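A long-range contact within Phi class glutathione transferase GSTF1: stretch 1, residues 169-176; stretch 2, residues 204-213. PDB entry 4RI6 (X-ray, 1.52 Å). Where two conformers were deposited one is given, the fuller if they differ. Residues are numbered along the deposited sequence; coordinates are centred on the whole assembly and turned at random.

Stretch 1, residues 169-176: HLPNGDYL
Stretch 2 (204-213) SWKKVLEMRK

Both stretches are helical, and each helix extends beyond its stretch at both ends. Their axes approach to 11.8 Å with 61° between the N-to-C directions (signed crossing angle -61°). The CA atoms of Leu 170 and Trp 205 are 7.8 Å apart, and those of Asp 174 and Leu 209 are 9.4 Å apart. Stretch 2 contributes side chains to the contact, which buries 361 Å², both sides summed. Stretch 2 is a regular helix (phi -58 to -71°, psi -32 to -47°), with i to i+4 bonds such as Leu 209 N to Trp 205 O, 3.0 Å. Stretch 1 (phi -58 to -74°, psi -38 to -47° for 170-176; His 169 at -83/-16) is kinked where the N atoms of Pro 171 and Asn 172 have no bond to the preceding turn; a proline N carries no hydrogen to donate. Asp 174 N to Leu 170 O (2.8 Å) belongs to the regular turn that follows, while Tyr 175 N to Pro 171 O (3.4 Å) is weak.

The apolar packing centres on Trp 205, whose CB points toward stretch 1 (chi1 t, -172°; chi2 -117°). Leu 170 (chi1 m, chi2 t) sets its CB over one face of the indole, 3.7 Å from the six-membered-ring centroid and 2° off the ring normal, an almost ideal CH-pi contact; the CB lies 3.9 Å from Trp 205 CD2. The ring also packs on backbone atoms: Leu 170 O is 3.6 Å from Trp 205 CZ2, and Pro 171 CA lies obliquely, 3.7 Å from Trp 205 CH2. Pro 171 CG (C-gamma exo pucker) is 4.0 Å from Trp 205 CH2.

One direct hydrogen bond crosses the stretches. Trp 205 NE1 donates to Asp 174 OD2 at 2.9 Å and 171°, the acceptor lying near the indole plane, where the N-H points. Asp 174 reaches it with chi1 t (-162°) and chi2 -78°. The same OD2 lies 3.8 Å from Leu 209 CD1, whose side chain (chi1 m, chi2 t) starts sideways but ends nearer.

The guanidinium of Arg 212 stacks flat on the Tyr 175 ring, centres 4.4 Å apart and planes at 5°, with Arg 212 NH1 3.4 Å from Tyr 175 CZ. Arg 212 is t, t, m through chi3, with chi4 170°; Tyr 175 has chi1 -91°, between wells, and chi2 -58°. Tyr 175 OH and Arg 212 NH1, 3.5 Å apart, are not hydrogen-bonded because the angle is poor.

Two waters extend the polar contact. Water 1 donates to Pro 171 O (2.7 Å) and accepts from Arg 212 NH2 (2.8 Å). Water 2 donates to Asp 174 OD1 (2.5 Å) and accepts from Arg 212 NH1 (2.9 Å), so the Asp 174 carboxylate serves Trp 205 directly and Arg 212 through water.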

# COMPACT_ATOMS: atom_id res chain seq x y z
N HIS A 169 -4.62 -11.12 0.78
CA HIS A 169 -3.58 -12.14 0.58
C HIS A 169 -3.99 -13.28 -0.36
O HIS A 169 -3.15 -14.03 -0.84
CB HIS A 169 -3.14 -12.75 1.91
CG HIS A 169 -2.37 -11.83 2.78
ND1 HIS A 169 -2.95 -10.80 3.50
CD2 HIS A 169 -1.04 -11.75 3.03
CE1 HIS A 169 -2.01 -10.14 4.15
NE2 HIS A 169 -0.84 -10.69 3.88
N LEU A 170 -5.29 -13.40 -0.61
CA LEU A 170 -5.78 -14.52 -1.40
C LEU A 170 -5.19 -14.57 -2.83
O LEU A 170 -4.81 -15.65 -3.28
CB LEU A 170 -7.31 -14.50 -1.46
CG LEU A 170 -7.99 -14.97 -0.18
CD1 LEU A 170 -9.48 -14.63 -0.16
CD2 LEU A 170 -7.80 -16.47 0.01
N PRO A 171 -5.12 -13.43 -3.55
CA PRO A 171 -4.73 -13.60 -4.96
C PRO A 171 -3.31 -14.14 -5.18
O PRO A 171 -3.14 -15.08 -5.96
CB PRO A 171 -4.89 -12.19 -5.54
CG PRO A 171 -5.95 -11.56 -4.67
CD PRO A 171 -5.66 -12.08 -3.29
N ASN A 172 -2.31 -13.58 -4.51
CA ASN A 172 -0.96 -14.09 -4.70
C ASN A 172 -0.79 -15.43 -4.01
O ASN A 172 -0.11 -16.32 -4.52
CB ASN A 172 0.09 -13.10 -4.21
CG ASN A 172 0.27 -11.94 -5.16
OD1 ASN A 172 -0.11 -12.02 -6.33
ND2 ASN A 172 0.86 -10.87 -4.68
N GLY A 173 -1.38 -15.57 -2.83
CA GLY A 173 -1.29 -16.82 -2.11
C GLY A 173 -1.82 -17.99 -2.91
O GLY A 173 -1.19 -19.05 -2.99
N ASP A 174 -2.97 -17.79 -3.56
CA ASP A 174 -3.62 -18.90 -4.24
C ASP A 174 -2.80 -19.33 -5.44
O ASP A 174 -2.65 -20.52 -5.71
CB ASP A 174 -5.06 -18.53 -4.66
CG ASP A 174 -5.93 -19.76 -4.95
OD1 ASP A 174 -5.77 -20.33 -6.04
OD2 ASP A 174 -6.74 -20.19 -4.10
N TYR A 175 -2.22 -18.37 -6.16
CA TYR A 175 -1.40 -18.75 -7.30
C TYR A 175 -0.16 -19.51 -6.83
O TYR A 175 0.23 -20.51 -7.44
CB TYR A 175 -0.99 -17.53 -8.12
CG TYR A 175 -1.94 -17.15 -9.24
CD1 TYR A 175 -2.25 -18.05 -10.25
CD2 TYR A 175 -2.48 -15.88 -9.32
CE1 TYR A 175 -3.10 -17.68 -11.29
CE2 TYR A 175 -3.33 -15.50 -10.34
CZ TYR A 175 -3.63 -16.41 -11.33
OH TYR A 175 -4.47 -16.08 -12.38
N LEU A 176 0.47 -19.06 -5.75
CA LEU A 176 1.66 -19.77 -5.27
C LEU A 176 1.30 -21.17 -4.80
O LEU A 176 1.98 -22.14 -5.14
CB LEU A 176 2.35 -18.98 -4.15
CG LEU A 176 3.00 -17.68 -4.65
CD1 LEU A 176 3.54 -16.87 -3.50
CD2 LEU A 176 4.11 -17.98 -5.69
N SER A 204 -16.83 -16.80 -1.39
CA SER A 204 -16.51 -15.66 -2.24
C SER A 204 -15.30 -15.98 -3.08
O SER A 204 -15.28 -15.75 -4.30
CB SER A 204 -16.25 -14.39 -1.42
OG SER A 204 -15.16 -14.58 -0.53
N TRP A 205 -14.28 -16.55 -2.45
CA TRP A 205 -13.06 -16.86 -3.16
C TRP A 205 -13.27 -18.02 -4.14
O TRP A 205 -12.74 -18.00 -5.26
CB TRP A 205 -11.91 -17.16 -2.19
CG TRP A 205 -10.59 -17.29 -2.91
CD1 TRP A 205 -9.81 -18.40 -2.98
CD2 TRP A 205 -9.94 -16.29 -3.71
NE1 TRP A 205 -8.70 -18.15 -3.74
CE2 TRP A 205 -8.76 -16.86 -4.21
CE3 TRP A 205 -10.24 -14.96 -4.03
CZ2 TRP A 205 -7.88 -16.16 -5.04
CZ3 TRP A 205 -9.36 -14.26 -4.83
CH2 TRP A 205 -8.20 -14.86 -5.33
N LYS A 206 -14.06 -19.02 -3.75
CA LYS A 206 -14.39 -20.10 -4.68
C LYS A 206 -15.10 -19.56 -5.92
O LYS A 206 -14.86 -20.05 -7.03
CB LYS A 206 -15.27 -21.14 -3.99
CG LYS A 206 -14.58 -21.89 -2.89
CD LYS A 206 -15.58 -22.81 -2.25
CE LYS A 206 -14.97 -23.74 -1.29
NZ LYS A 206 -16.08 -24.59 -0.76
N LYS A 207 -15.95 -18.56 -5.74
CA LYS A 207 -16.68 -18.00 -6.87
C LYS A 207 -15.72 -17.26 -7.80
O LYS A 207 -15.86 -17.36 -9.02
CB LYS A 207 -17.80 -17.08 -6.40
CG LYS A 207 -18.93 -17.85 -5.73
CD LYS A 207 -20.11 -17.00 -5.33
CE LYS A 207 -21.16 -17.84 -4.62
NZ LYS A 207 -22.50 -17.21 -4.68
N VAL A 208 -14.74 -16.56 -7.25
CA VAL A 208 -13.77 -15.89 -8.08
C VAL A 208 -12.98 -16.91 -8.90
O VAL A 208 -12.79 -16.72 -10.10
CB VAL A 208 -12.81 -15.04 -7.23
CG1 VAL A 208 -11.67 -14.49 -8.09
CG2 VAL A 208 -13.56 -13.89 -6.54
N LEU A 209 -12.50 -17.97 -8.27
CA LEU A 209 -11.75 -18.98 -9.00
C LEU A 209 -12.59 -19.62 -10.10
O LEU A 209 -12.09 -19.93 -11.19
CB LEU A 209 -11.24 -20.06 -8.05
CG LEU A 209 -10.19 -19.61 -7.05
CD1 LEU A 209 -9.82 -20.77 -6.18
CD2 LEU A 209 -8.95 -19.06 -7.75
N GLU A 210 -13.87 -19.82 -9.86
CA GLU A 210 -14.70 -20.40 -10.91
C GLU A 210 -14.90 -19.39 -12.04
O GLU A 210 -14.91 -19.76 -13.21
CB GLU A 210 -16.04 -20.88 -10.36
CG GLU A 210 -16.91 -21.63 -11.40
CD GLU A 210 -16.28 -22.94 -11.94
OE1 GLU A 210 -15.37 -23.53 -11.30
OE2 GLU A 210 -16.71 -23.38 -13.04
N MET A 211 -15.03 -18.11 -11.69
CA MET A 211 -15.18 -17.08 -12.73
C MET A 211 -13.97 -17.14 -13.64
O MET A 211 -14.09 -17.03 -14.86
CB MET A 211 -15.30 -15.68 -12.15
CG MET A 211 -16.60 -15.36 -11.46
SD MET A 211 -16.55 -13.74 -10.68
CE MET A 211 -16.52 -12.69 -12.13
N ARG A 212 -12.81 -17.34 -13.02
CA ARG A 212 -11.56 -17.35 -13.75
C ARG A 212 -11.46 -18.58 -14.63
O ARG A 212 -11.05 -18.51 -15.79
CB ARG A 212 -10.41 -17.28 -12.74
CG ARG A 212 -9.08 -17.02 -13.33
CD ARG A 212 -8.02 -17.31 -12.31
NE ARG A 212 -7.92 -16.28 -11.28
CZ ARG A 212 -7.18 -16.43 -10.19
NH1 ARG A 212 -6.53 -17.57 -10.00
NH2 ARG A 212 -7.11 -15.45 -9.30
N LYS A 213 -11.87 -19.72 -14.08
CA LYS A 213 -11.77 -20.96 -14.80
C LYS A 213 -12.63 -20.92 -16.06
O LYS A 213 -12.26 -21.51 -17.07
CB LYS A 213 -12.17 -22.14 -13.91
CG LYS A 213 -11.71 -23.48 -14.44
CD LYS A 213 -11.77 -24.53 -13.35
CE LYS A 213 -11.53 -25.93 -13.92
NZ LYS A 213 -11.78 -26.98 -12.91
O HOH W 1 -5.25 -16.18 -7.30
O HOH W 2 -4.92 -18.92 -7.96